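Local coordinates for E2A dna-binding protein (Human adenovirus 5, PDB 2WB0) that binds single-stranded DNA and takes part in the elongation phase of viral strand-displacement replication, unwinding the template without ATP through its capacity to form multimers, at residues A[17-22]-A[43-48]; A[120-125]-A[158-163]; A[196-201]-A[264-269]; A[222-227]-A[293-298]. One frame throughout, in Å; residues are numbered along the deposited sequence.

Contact 1 (A[17-22]-A[43-48])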
loop_
_atom_site.group_PDB
_atom_site.type_symbol
_atom_site.label_atom_id
_atom_site.label_comp_id
_atom_site.label_asym_id
_atom_site.label_seq_id
_atom_site.Cartn_x
_atom_site.Cartn_y
_atom_site.Cartn_z
ATOM N N ALA A 17 10.839 -24.762 10.550
ATOM C CA ALA A 17 12.216 -24.415 10.983
ATOM C C ALA A 17 12.263 -22.962 11.522
ATOM O O ALA A 17 12.737 -22.676 12.624
ATOM C CB ALA A 17 13.147 -24.540 9.808
ATOM N N LEU A 18 11.722 -22.045 10.711
ATOM C CA LEU A 18 11.527 -20.662 11.120
ATOM C C LEU A 18 10.729 -20.496 12.368
ATOM O O LEU A 18 11.123 -19.782 13.285
ATOM C CB LEU A 18 10.921 -19.879 9.914
ATOM C CG LEU A 18 11.715 -19.039 8.942
ATOM C CD1 LEU A 18 13.275 -18.959 8.950
ATOM C CD2 LEU A 18 11.152 -19.087 7.494
ATOM N N MET A 19 9.593 -21.172 12.473
ATOM C CA MET A 19 8.706 -20.971 13.596
ATOM C C MET A 19 9.333 -21.567 14.850
ATOM O O MET A 19 9.071 -21.092 15.976
ATOM C CB MET A 19 7.348 -21.668 13.345
ATOM C CG MET A 19 6.533 -21.068 12.164
ATOM S SD MET A 19 4.838 -21.669 12.065
ATOM C CE MET A 19 5.039 -23.309 11.378
ATOM N N ASP A 20 10.125 -22.634 14.667
ATOM C CA ASP A 20 10.780 -23.231 15.848
ATOM C C ASP A 20 11.856 -22.230 16.336
ATOM O O ASP A 20 11.836 -21.827 17.486
ATOM C CB ASP A 20 11.430 -24.565 15.464
ATOM C CG ASP A 20 10.409 -25.693 15.278
ATOM O OD1 ASP A 20 9.307 -25.649 15.904
ATOM O OD2 ASP A 20 10.747 -26.610 14.500
ATOM N N LYS A 21 12.747 -21.822 15.428
ATOM C CA LYS A 21 13.876 -20.933 15.740
ATOM C C LYS A 21 13.415 -19.635 16.400
ATOM O O LYS A 21 14.048 -19.124 17.336
ATOM C CB LYS A 21 14.664 -20.637 14.473
ATOM C CG LYS A 21 15.798 -19.591 14.663
ATOM C CD LYS A 21 16.676 -19.541 13.432
ATOM C CE LYS A 21 17.793 -18.482 13.556
ATOM N NZ LYS A 21 18.380 -18.414 12.236
ATOM N N TYR A 22 12.289 -19.100 15.942
ATOM C CA TYR A 22 11.770 -17.852 16.492
ATOM C C TYR A 22 10.693 -18.006 17.558
ATOM O O TYR A 22 10.019 -17.031 17.920
ATOM C CB TYR A 22 11.430 -16.862 15.373
ATOM C CG TYR A 22 12.675 -16.517 14.568
ATOM C CD1 TYR A 22 13.584 -15.534 15.024
ATOM C CD2 TYR A 22 12.954 -17.176 13.383
ATOM C CE1 TYR A 22 14.730 -15.242 14.287
ATOM C CE2 TYR A 22 14.057 -16.900 12.643
ATOM C CZ TYR A 22 14.950 -15.936 13.093
ATOM O OH TYR A 22 16.028 -15.694 12.296
ATOM N N ALA A 43 3.848 -13.776 10.483
ATOM C CA ALA A 43 3.981 -12.440 11.066
ATOM C C ALA A 43 4.643 -12.537 12.475
ATOM O O ALA A 43 5.435 -11.668 12.859
ATOM C CB ALA A 43 2.604 -11.794 11.172
ATOM N N ALA A 44 4.323 -13.601 13.219
ATOM C CA ALA A 44 4.926 -13.828 14.556
ATOM C C ALA A 44 6.435 -14.124 14.449
ATOM O O ALA A 44 7.236 -13.645 15.266
ATOM C CB ALA A 44 4.178 -14.904 15.305
ATOM N N VAL A 45 6.844 -14.838 13.403
ATOM C CA VAL A 45 8.263 -14.939 13.100
ATOM C C VAL A 45 8.913 -13.539 12.914
ATOM O O VAL A 45 9.961 -13.167 13.552
ATOM C CB VAL A 45 8.497 -15.812 11.846
ATOM C CG1 VAL A 45 9.930 -15.750 11.402
ATOM C CG2 VAL A 45 8.062 -17.295 12.143
ATOM N N CYS A 46 8.264 -12.733 12.074
ATOM C CA CYS A 46 8.852 -11.464 11.737
ATOM C C CYS A 46 8.914 -10.558 12.990
ATOM O O CYS A 46 9.908 -9.869 13.204
ATOM C CB CYS A 46 7.996 -10.838 10.633
ATOM S SG CYS A 46 8.137 -11.724 9.052
ATOM N N LYS A 47 7.824 -10.515 13.764
ATOM C CA LYS A 47 7.734 -9.626 14.911
ATOM C C LYS A 47 8.793 -10.050 15.929
ATOM O O LYS A 47 9.491 -9.233 16.533
ATOM C CB LYS A 47 6.330 -9.731 15.532
ATOM C CG LYS A 47 6.087 -8.840 16.768
ATOM C CD LYS A 47 6.209 -7.320 16.428
ATOM C CE LYS A 47 5.902 -6.329 17.644
ATOM N NZ LYS A 47 5.587 -4.898 17.131
ATOM N N THR A 48 8.939 -11.358 16.105
ATOM C CA THR A 48 9.983 -11.860 16.985
ATOM C C THR A 48 11.389 -11.432 16.515
ATOM O O THR A 48 12.201 -10.948 17.345
ATOM C CB THR A 48 9.857 -13.412 17.230
ATOM O OG1 THR A 48 8.523 -13.684 17.646
ATOM C CG2 THR A 48 10.759 -13.879 18.348
HETATM O O HOH W 1 8.116 -15.842 19.526
#

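Contact 2 (A[120-125]-A[158-163])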
loop_
_atom_site.group_PDB
_atom_site.type_symbol
_atom_site.label_atom_id
_atom_site.label_comp_id
_atom_site.label_asym_id
_atom_site.label_seq_id
_atom_site.Cartn_x
_atom_site.Cartn_y
_atom_site.Cartn_z
ATOM N N LYS A 120 -8.793 20.504 -10.423
ATOM C CA LYS A 120 -10.139 20.792 -9.873
ATOM C C LYS A 120 -9.947 21.789 -8.728
ATOM O O LYS A 120 -8.936 21.755 -8.024
ATOM C CB LYS A 120 -10.727 19.573 -9.157
ATOM C CG LYS A 120 -11.433 18.547 -9.982
ATOM C CD LYS A 120 -12.946 18.639 -9.789
ATOM C CE LYS A 120 -13.708 18.110 -10.991
ATOM N NZ LYS A 120 -13.852 16.608 -10.899
ATOM N N GLU A 121 -10.960 22.614 -8.492
ATOM C CA GLU A 121 -11.009 23.329 -7.223
ATOM C C GLU A 121 -11.764 22.479 -6.169
ATOM O O GLU A 121 -12.791 21.868 -6.470
ATOM C CB GLU A 121 -11.608 24.710 -7.422
ATOM C CG GLU A 121 -12.317 25.255 -6.193
ATOM C CD GLU A 121 -12.359 26.779 -6.173
ATOM O OE1 GLU A 121 -12.187 27.418 -7.266
ATOM O OE2 GLU A 121 -12.507 27.316 -5.042
ATOM N N HIS A 122 -11.231 22.382 -4.961
ATOM C CA HIS A 122 -11.868 21.572 -3.932
ATOM C C HIS A 122 -12.078 22.433 -2.689
ATOM O O HIS A 122 -11.107 22.812 -2.051
ATOM C CB HIS A 122 -10.977 20.399 -3.587
ATOM C CG HIS A 122 -11.573 19.458 -2.602
ATOM N ND1 HIS A 122 -10.810 18.758 -1.694
ATOM C CD2 HIS A 122 -12.861 19.134 -2.336
ATOM C CE1 HIS A 122 -11.589 17.973 -0.969
ATOM N NE2 HIS A 122 -12.841 18.196 -1.316
ATOM N N VAL A 123 -13.344 22.753 -2.364
ATOM C CA VAL A 123 -13.643 23.607 -1.184
ATOM C C VAL A 123 -14.043 22.725 -0.010
ATOM O O VAL A 123 -14.991 21.944 -0.123
ATOM C CB VAL A 123 -14.698 24.720 -1.471
ATOM C CG1 VAL A 123 -14.265 25.620 -2.638
ATOM C CG2 VAL A 123 -16.045 24.134 -1.748
ATOM N N ILE A 124 -13.290 22.812 1.089
ATOM C CA ILE A 124 -13.526 21.993 2.301
ATOM C C ILE A 124 -14.018 22.889 3.460
ATOM O O ILE A 124 -13.804 24.107 3.429
ATOM C CB ILE A 124 -12.235 21.214 2.760
ATOM C CG1 ILE A 124 -11.612 20.409 1.604
ATOM C CG2 ILE A 124 -12.558 20.262 3.953
ATOM C CD1 ILE A 124 -10.268 19.718 1.932
ATOM N N GLU A 125 -14.692 22.288 4.455
ATOM C CA GLU A 125 -15.108 22.995 5.690
ATOM C C GLU A 125 -14.951 22.165 6.964
ATOM O O GLU A 125 -15.927 21.614 7.493
ATOM C CB GLU A 125 -16.538 23.524 5.557
ATOM C CG GLU A 125 -16.640 24.731 4.623
ATOM C CD GLU A 125 -17.997 24.899 3.972
ATOM O OE1 GLU A 125 -18.901 24.054 4.190
ATOM O OE2 GLU A 125 -18.151 25.892 3.232
ATOM N N ILE A 158 -12.136 26.091 3.569
ATOM C CA ILE A 158 -10.784 25.998 2.965
ATOM C C ILE A 158 -10.901 25.855 1.415
ATOM O O ILE A 158 -11.719 25.064 0.932
ATOM C CB ILE A 158 -10.007 24.748 3.548
ATOM C CG1 ILE A 158 -10.159 24.663 5.076
ATOM C CG2 ILE A 158 -8.531 24.755 3.153
ATOM C CD1 ILE A 158 -9.879 23.244 5.671
ATOM N N SER A 159 -10.101 26.600 0.650
ATOM C CA SER A 159 -10.128 26.504 -0.823
ATOM C C SER A 159 -8.883 25.803 -1.360
ATOM O O SER A 159 -7.780 26.367 -1.349
ATOM C CB SER A 159 -10.264 27.886 -1.487
ATOM O OG SER A 159 -11.566 28.430 -1.330
ATOM N N ASN A 160 -9.033 24.569 -1.824
ATOM C CA ASN A 160 -7.895 23.894 -2.431
ATOM C C ASN A 160 -8.030 24.061 -3.935
ATOM O O ASN A 160 -8.785 23.292 -4.563
ATOM C CB ASN A 160 -7.871 22.390 -2.078
ATOM C CG ASN A 160 -7.452 22.108 -0.646
ATOM O OD1 ASN A 160 -6.664 22.823 -0.056
ATOM N ND2 ASN A 160 -7.961 21.018 -0.100
ATOM N N THR A 161 -7.297 25.001 -4.531
ATOM C CA THR A 161 -7.410 25.247 -5.980
ATOM C C THR A 161 -6.458 24.385 -6.821
ATOM O O THR A 161 -6.357 24.518 -8.043
ATOM C CB THR A 161 -7.141 26.740 -6.333
ATOM O OG1 THR A 161 -5.797 27.061 -5.962
ATOM C CG2 THR A 161 -8.129 27.632 -5.604
ATOM N N ASP A 162 -5.754 23.493 -6.148
ATOM C CA ASP A 162 -4.788 22.649 -6.817
ATOM C C ASP A 162 -5.125 21.147 -6.646
ATOM O O ASP A 162 -4.207 20.312 -6.632
ATOM C CB ASP A 162 -3.402 22.973 -6.247
ATOM C CG ASP A 162 -2.292 22.270 -6.981
ATOM O OD1 ASP A 162 -2.384 22.130 -8.247
ATOM O OD2 ASP A 162 -1.335 21.849 -6.282
ATOM N N ALA A 163 -6.416 20.805 -6.522
ATOM C CA ALA A 163 -6.825 19.388 -6.450
ATOM C C ALA A 163 -6.746 18.690 -7.812
ATOM O O ALA A 163 -6.631 19.349 -8.860
ATOM C CB ALA A 163 -8.244 19.268 -5.862
#

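Contact 3 (A[196-201]-A[264-269])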
loop_
_atom_site.group_PDB
_atom_site.type_symbol
_atom_site.label_atom_id
_atom_site.label_comp_id
_atom_site.label_asym_id
_atom_site.label_seq_id
_atom_site.Cartn_x
_atom_site.Cartn_y
_atom_site.Cartn_z
ATOM N N PHE A 196 5.383 11.474 -4.158
ATOM C CA PHE A 196 5.943 10.617 -5.202
ATOM C C PHE A 196 7.436 10.879 -5.461
ATOM O O PHE A 196 8.185 9.950 -5.725
ATOM C CB PHE A 196 5.140 10.688 -6.508
ATOM C CG PHE A 196 3.776 9.927 -6.450
ATOM C CD1 PHE A 196 3.683 8.586 -6.780
ATOM C CD2 PHE A 196 2.635 10.599 -6.098
ATOM C CE1 PHE A 196 2.477 7.913 -6.767
ATOM C CE2 PHE A 196 1.375 9.920 -6.052
ATOM C CZ PHE A 196 1.332 8.551 -6.402
ATOM N N LYS A 197 7.854 12.141 -5.374
ATOM C CA LYS A 197 9.293 12.425 -5.528
ATOM C C LYS A 197 10.072 11.778 -4.397
ATOM O O LYS A 197 11.221 11.336 -4.586
ATOM C CB LYS A 197 9.544 13.946 -5.517
ATOM C CG LYS A 197 9.241 14.573 -6.915
ATOM C CD LYS A 197 9.504 16.108 -6.893
ATOM C CE LYS A 197 9.643 16.696 -8.302
ATOM N NZ LYS A 197 9.330 18.158 -8.281
ATOM N N GLN A 198 9.461 11.790 -3.207
ATOM C CA GLN A 198 10.072 11.231 -1.991
ATOM C C GLN A 198 10.298 9.740 -2.170
ATOM O O GLN A 198 11.389 9.266 -1.867
ATOM C CB GLN A 198 9.181 11.489 -0.750
ATOM C CG GLN A 198 9.848 11.146 0.650
ATOM C CD GLN A 198 10.009 9.674 0.931
ATOM O OE1 GLN A 198 10.920 9.265 1.710
ATOM N NE2 GLN A 198 9.074 8.845 0.391
ATOM N N ILE A 199 9.301 8.998 -2.675
ATOM C CA ILE A 199 9.498 7.537 -2.751
ATOM C C ILE A 199 10.546 7.201 -3.829
ATOM O O ILE A 199 11.403 6.320 -3.629
ATOM C CB ILE A 199 8.146 6.738 -2.938
ATOM C CG1 ILE A 199 8.431 5.231 -2.753
ATOM C CG2 ILE A 199 7.495 7.009 -4.294
ATOM C CD1 ILE A 199 8.986 4.895 -1.308
ATOM N N LYS A 200 10.479 7.916 -4.939
ATOM C CA LYS A 200 11.442 7.731 -6.012
ATOM C C LYS A 200 12.873 8.030 -5.524
ATOM O O LYS A 200 13.772 7.212 -5.711
ATOM C CB LYS A 200 11.051 8.531 -7.217
ATOM C CG LYS A 200 12.122 8.500 -8.326
ATOM C CD LYS A 200 11.542 9.210 -9.582
ATOM C CE LYS A 200 12.684 9.739 -10.455
ATOM N NZ LYS A 200 12.205 10.756 -11.492
ATOM N N ALA A 201 13.058 9.081 -4.742
ATOM C CA ALA A 201 14.382 9.354 -4.161
ATOM C C ALA A 201 14.834 8.331 -3.113
ATOM O O ALA A 201 16.038 8.056 -2.922
ATOM C CB ALA A 201 14.424 10.832 -3.520
ATOM N N LEU A 264 17.697 11.980 3.381
ATOM C CA LEU A 264 17.660 13.198 2.577
ATOM C C LEU A 264 16.468 13.186 1.601
ATOM O O LEU A 264 15.901 14.263 1.203
ATOM C CB LEU A 264 18.968 13.326 1.772
ATOM C CG LEU A 264 20.131 14.238 2.234
ATOM C CD1 LEU A 264 19.976 15.150 3.430
ATOM C CD2 LEU A 264 21.484 13.564 2.132
ATOM N N ALA A 265 16.085 11.988 1.165
ATOM C CA ALA A 265 14.872 11.922 0.315
ATOM C C ALA A 265 13.688 12.606 0.973
ATOM O O ALA A 265 12.944 13.370 0.299
ATOM C CB ALA A 265 14.510 10.438 -0.034
ATOM N N SER A 266 13.511 12.380 2.285
ATOM C CA SER A 266 12.442 13.032 3.043
ATOM C C SER A 266 12.738 14.500 3.311
ATOM O O SER A 266 11.822 15.341 3.318
ATOM C CB SER A 266 12.139 12.303 4.363
ATOM O OG SER A 266 11.638 10.970 4.071
ATOM N N VAL A 267 14.017 14.810 3.577
ATOM C CA VAL A 267 14.364 16.225 3.776
ATOM C C VAL A 267 14.023 17.069 2.533
ATOM O O VAL A 267 13.326 18.142 2.633
ATOM C CB VAL A 267 15.866 16.397 4.183
ATOM C CG1 VAL A 267 16.248 17.975 4.238
ATOM C CG2 VAL A 267 16.128 15.653 5.459
ATOM N N HIS A 268 14.476 16.586 1.369
ATOM C CA HIS A 268 14.184 17.262 0.088
ATOM C C HIS A 268 12.762 17.177 -0.355
ATOM O O HIS A 268 12.263 18.111 -1.020
ATOM C CB HIS A 268 15.036 16.702 -1.049
ATOM C CG HIS A 268 16.516 16.794 -0.780
ATOM N ND1 HIS A 268 17.417 15.864 -1.247
ATOM C CD2 HIS A 268 17.247 17.714 -0.098
ATOM C CE1 HIS A 268 18.645 16.208 -0.877
ATOM N NE2 HIS A 268 18.563 17.296 -0.132
ATOM N N HIS A 269 12.086 16.082 -0.002
ATOM C CA HIS A 269 10.699 15.966 -0.391
ATOM C C HIS A 269 9.847 15.579 0.821
ATOM O O HIS A 269 9.474 14.434 0.981
ATOM C CB HIS A 269 10.602 14.892 -1.495
ATOM C CG HIS A 269 11.591 15.100 -2.587
ATOM N ND1 HIS A 269 11.484 16.143 -3.505
ATOM C CD2 HIS A 269 12.718 14.427 -2.898
ATOM C CE1 HIS A 269 12.481 16.048 -4.367
ATOM N NE2 HIS A 269 13.249 15.033 -4.014
#

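Contact 4 (A[222-227]-A[293-298]). With ZN (zinc ion), chain C.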
loop_
_atom_site.group_PDB
_atom_site.type_symbol
_atom_site.label_atom_id
_atom_site.label_comp_id
_atom_site.label_asym_id
_atom_site.label_seq_id
_atom_site.Cartn_x
_atom_site.Cartn_y
_atom_site.Cartn_z
ATOM N N ARG A 222 -4.436 -4.951 -1.344
ATOM C CA ARG A 222 -5.409 -5.473 -0.380
ATOM C C ARG A 222 -5.187 -4.942 0.996
ATOM O O ARG A 222 -4.051 -4.891 1.483
ATOM C CB ARG A 222 -5.297 -7.015 -0.279
ATOM C CG ARG A 222 -5.291 -7.666 -1.679
ATOM C CD ARG A 222 -5.411 -9.209 -1.625
ATOM N NE ARG A 222 -4.382 -9.940 -0.878
ATOM C CZ ARG A 222 -3.547 -10.835 -1.401
ATOM N NH1 ARG A 222 -3.445 -11.025 -2.747
ATOM N NH2 ARG A 222 -2.712 -11.475 -0.558
ATOM N N CYS A 223 -6.271 -4.524 1.622
ATOM C CA CYS A 223 -6.236 -4.181 3.029
ATOM C C CYS A 223 -6.895 -5.413 3.722
ATOM O O CYS A 223 -6.925 -6.475 3.145
ATOM C CB CYS A 223 -6.935 -2.867 3.320
ATOM S SG CYS A 223 -8.719 -2.917 2.921
ATOM N N GLU A 224 -7.389 -5.293 4.948
ATOM C CA GLU A 224 -8.055 -6.430 5.611
ATOM C C GLU A 224 -9.355 -6.744 4.936
ATOM O O GLU A 224 -9.730 -7.922 4.817
ATOM C CB GLU A 224 -8.374 -6.042 7.057
ATOM C CG GLU A 224 -7.094 -5.772 7.824
ATOM C CD GLU A 224 -7.314 -5.423 9.337
ATOM O OE1 GLU A 224 -8.342 -5.889 9.937
ATOM O OE2 GLU A 224 -6.448 -4.659 9.888
ATOM N N CYS A 225 -10.032 -5.688 4.429
ATOM C CA CYS A 225 -11.358 -5.864 3.862
ATOM C C CYS A 225 -11.414 -6.786 2.650
ATOM O O CYS A 225 -12.410 -7.488 2.489
ATOM C CB CYS A 225 -12.009 -4.498 3.503
ATOM S SG CYS A 225 -11.950 -3.283 4.875
ATOM N N ASN A 226 -10.414 -6.731 1.754
ATOM C CA ASN A 226 -10.381 -7.648 0.637
ATOM C C ASN A 226 -9.154 -8.537 0.662
ATOM O O ASN A 226 -8.602 -8.848 -0.401
ATOM C CB ASN A 226 -10.449 -6.887 -0.718
ATOM C CG ASN A 226 -9.348 -5.822 -0.850
ATOM O OD1 ASN A 226 -8.652 -5.486 0.100
ATOM N ND2 ASN A 226 -9.251 -5.259 -2.026
ATOM N N SER A 227 -8.694 -8.899 1.836
ATOM C CA SER A 227 -7.485 -9.765 1.870
ATOM C C SER A 227 -7.807 -11.165 1.311
ATOM O O SER A 227 -6.901 -11.818 0.762
ATOM C CB SER A 227 -6.811 -9.880 3.249
ATOM O OG SER A 227 -7.804 -10.337 4.136
ATOM N N ASN A 293 -14.551 -1.543 6.981
ATOM C CA ASN A 293 -13.398 -0.638 7.001
ATOM C C ASN A 293 -12.405 -1.222 7.991
ATOM O O ASN A 293 -12.800 -1.994 8.852
ATOM C CB ASN A 293 -13.739 0.793 7.383
ATOM C CG ASN A 293 -14.157 0.932 8.834
ATOM O OD1 ASN A 293 -15.337 0.811 9.162
ATOM N ND2 ASN A 293 -13.204 1.206 9.699
ATOM N N CYS A 294 -11.113 -0.963 7.804
ATOM C CA CYS A 294 -10.167 -1.591 8.692
ATOM C C CYS A 294 -9.101 -0.560 9.064
ATOM O O CYS A 294 -9.098 0.513 8.476
ATOM C CB CYS A 294 -9.611 -2.810 8.047
ATOM S SG CYS A 294 -8.518 -2.404 6.616
ATOM N N ASP A 295 -8.181 -0.911 9.959
ATOM C CA ASP A 295 -7.176 0.041 10.424
ATOM C C ASP A 295 -5.817 -0.122 9.642
ATOM O O ASP A 295 -4.763 0.365 10.092
ATOM C CB ASP A 295 -6.971 -0.151 11.940
ATOM C CG ASP A 295 -6.478 -1.599 12.324
ATOM O OD1 ASP A 295 -6.009 -2.392 11.430
ATOM O OD2 ASP A 295 -6.527 -1.970 13.547
ATOM N N PHE A 296 -5.838 -0.787 8.473
ATOM C CA PHE A 296 -4.608 -0.917 7.695
ATOM C C PHE A 296 -3.933 0.458 7.493
ATOM O O PHE A 296 -4.596 1.432 7.066
ATOM C CB PHE A 296 -5.001 -1.559 6.358
ATOM C CG PHE A 296 -3.825 -1.872 5.415
ATOM C CD1 PHE A 296 -3.270 -3.158 5.370
ATOM C CD2 PHE A 296 -3.370 -0.909 4.514
ATOM C CE1 PHE A 296 -2.176 -3.443 4.472
ATOM C CE2 PHE A 296 -2.281 -1.180 3.550
ATOM C CZ PHE A 296 -1.679 -2.419 3.541
ATOM N N LYS A 297 -2.624 0.588 7.726
ATOM C CA LYS A 297 -1.968 1.917 7.524
ATOM C C LYS A 297 -0.459 1.718 7.423
ATOM O O LYS A 297 0.202 1.235 8.369
ATOM C CB LYS A 297 -2.274 2.953 8.609
ATOM C CG LYS A 297 -1.745 4.402 8.352
ATOM C CD LYS A 297 -1.748 5.236 9.664
ATOM C CE LYS A 297 -1.877 6.764 9.418
ATOM N NZ LYS A 297 -1.124 7.703 10.427
ATOM N N ILE A 298 0.069 2.032 6.253
ATOM C CA ILE A 298 1.518 1.877 6.039
ATOM C C ILE A 298 1.990 2.856 5.000
ATOM O O ILE A 298 1.344 3.003 3.950
ATOM C CB ILE A 298 1.912 0.426 5.671
ATOM C CG1 ILE A 298 3.445 0.303 5.494
ATOM C CG2 ILE A 298 1.065 -0.080 4.402
ATOM C CD1 ILE A 298 3.911 -1.209 5.760
HETATM ZN ZN ZN C . -9.920 -2.105 4.799
HETATM O O HOH W 2 -9.208 -3.233 11.384
HETATM O O HOH W 3 -11.523 -4.698 10.451
#

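Contact 1 (A[17-22]-A[43-48])
Val45 lays its two methyls against the end of helix 7-21, at Leu18 and Met19, and against Tyr22 just beyond it. CG2 sits over the backbone of that last turn, 4.0 Å from Met19 CA, and close to Met19 CG, with the two side chains crossing at about a right angle. CG1, anti to the backbone N (chi1 171°), approaches the Tyr22 ring obliquely at CD2, 3.9 Å away. A beta-branched valine suits the place, since its fork spans two neighbours while the side chain stays short enough for the backbones to come close. Tyr22 is the first residue to leave the helix, and its carbonyl O meets Thr48 CG2 at 3.3 Å. Water 1 joins the polar groups here, donating to Tyr22 O and to Thr48 OG1. Thr48 OG1 also bonds Ala44 O at 2.7 Å, an oxygen that Thr48 N reaches from the opposite face of the carbonyl. The threonine methyl faces Tyr22 O, while OG1 is tied to its own helix. The Tyr22 hydroxyl bonds Asn317. Helix 7-21 thus ends against helix 40-53, with Leu79 of helix 64-83 touching Leu18 and Leu313 of helix 300-315 touching Tyr22.

Contact 2 (A[120-125]-A[158-163])
His122 and Asn160 project side by side from one face of a two-strand ladder and point the same way, the imidazole and amide planes turned 47° apart. His122 ND1 and Asn160 ND2 lie 4.0 Å from each other without bonding; ND1 finds its partner in Ser187, and the ring meets Phe185 edge-to-face. CG of His122 stands anti to the backbone N (chi1 -176°), and Ile124 CG1 lies over one face of the ring, offset toward the rim. Ile124 in turn sends CD1 to within 3.3 Å of Asn160 ND2, so its aliphatic chain bears on both polar neighbours. Ile158 shares this face, paired with Ile124 at CB, and at the other end Ala163 CB tucks 3.7 Å from His122 CB. Alanine fits there because its single methyl leaves room for the longer Lys120 and His122 beside it. Lys120 carries its ammonium away to Cys172 O. Val123 and Ser159 occupy the other face.

Backbone bonds in antiparallel pairs hold these side chains in register. His122 N reaches Asn160 O at 2.6 Å, and Ile158 N reaches Ile124 O at 2.6 Å. The Lys120-Ala163 pair is looser: one of its two bonds, Ala163 N to Lys120 O, is weak. Between Lys120 and His122 the register slips by one residue as segment 158-163 turns a corner at Thr161 and Asp162. The result is an antiparallel ladder interrupted by a beta bulge, in a three-stranded sheet whose middle strand, 158-165, leads directly to the zinc ligand Cys166.

Contact 3 (A[196-201]-A[264-269])
Gln198 OE1 lies 3.0 Å from Ser266 OG, the shortest polar approach between these helices, although the serine proton has another acceptor within reach and the bond is not settled. The glutamine chain bends at chi2 (-72°), which turns CD aside; OE1 beyond it meets the serine, and CG packs on the carbonyl of His269, 3.3 Å from O. A long, flexible residue is apt here, as its CB and CG pack on His269 while the amide oxygen meets a hydroxyl. Farther along, Ala201 CB and Ala265 CB touch at 3.5 Å, two small residues that allow the antiparallel segments to run with their axes 8.4 Å apart. His269, just beyond its helix, inserts its ring between two methylenes. Lys197 CB lies over one face as a CH-pi contact, 3.7 Å from the ring centroid and 18° off the normal, and His268 CB lies over the opposite face. Lys197 CD also runs past ND1 and CE1, while its NZ goes on to a salt bridge with Glu106. Helix 189-206 thereby packs against helix 261-268, with Leu272 of strand 271-276 touching both Gln198 and Ser266, and Pro301 of helix 300-315 touching Gln198.

Contact 4 (A[222-227]-A[293-298])
Cys223, Cys225 and Cys294 converge on a zinc ion, Cys294 SG at 2.3 Å and Cys223 SG at 2.4 Å, and Cys277 supplies the fourth thiolate. Cysteine suits this shell because its soft sulfur binds zinc on a side chain of only one carbon. In Cys294 the sulfur sits between the backbone N and the carbonyl carbon (chi1 69°), and two N-H groups point at it. Glu224 N, from segment 222-227, reaches Cys294 SG at 3.5 Å, and Phe296 N reaches it from within 293-298, both as weak bonds; a third weak bond runs from Cys225 N to Cys223 SG. Such donors would be expected to draw some negative charge from the thiolates.

Outside this shell, Asn226, inside the type I turn from Glu224 to Ser227, turns OD1 back to Cys223 N, just ahead of the turn, at 3.0 Å and in the plane of its amide. The Phe296 ring backs the site, with Cys223 CA above one face at 4.3 Å from the centroid. Glu224 OE2 and Asp295 OD1 stand 2.8 Å apart, their carboxylate planes 76° apart; Lys65, salt-bridged to both, would be expected to offset the like charges. Water 2 joins Glu224 OE1 to Asp295 N. A close Cys-X-Cys pair completed by two cysteines distant in sequence makes this a four-cysteine zinc site, consistent with a structural role, in the second zinc-binding region of the viral DNA-binding protein.

Overall arrangement
From the N terminus, contact 1 comes first, closing a short, partly helical loop of 20 residues within the all-alpha region. Contact 2 follows in series and pairs two strands across 32 residues, most of them not modelled, in the first zinc-binding range; its centre is about 48 Å from that of contact 1, on the opposite side of the chain's centre. Contacts 3 and 4 cross: 222-227 falls between 196-201 and 264-269, and 293-298 follows both. Contact 3 joins helices from the first and second zinc-binding ranges, whereas contact 4 closes the second range on its metal. Their nearest atoms are about 9 Å apart.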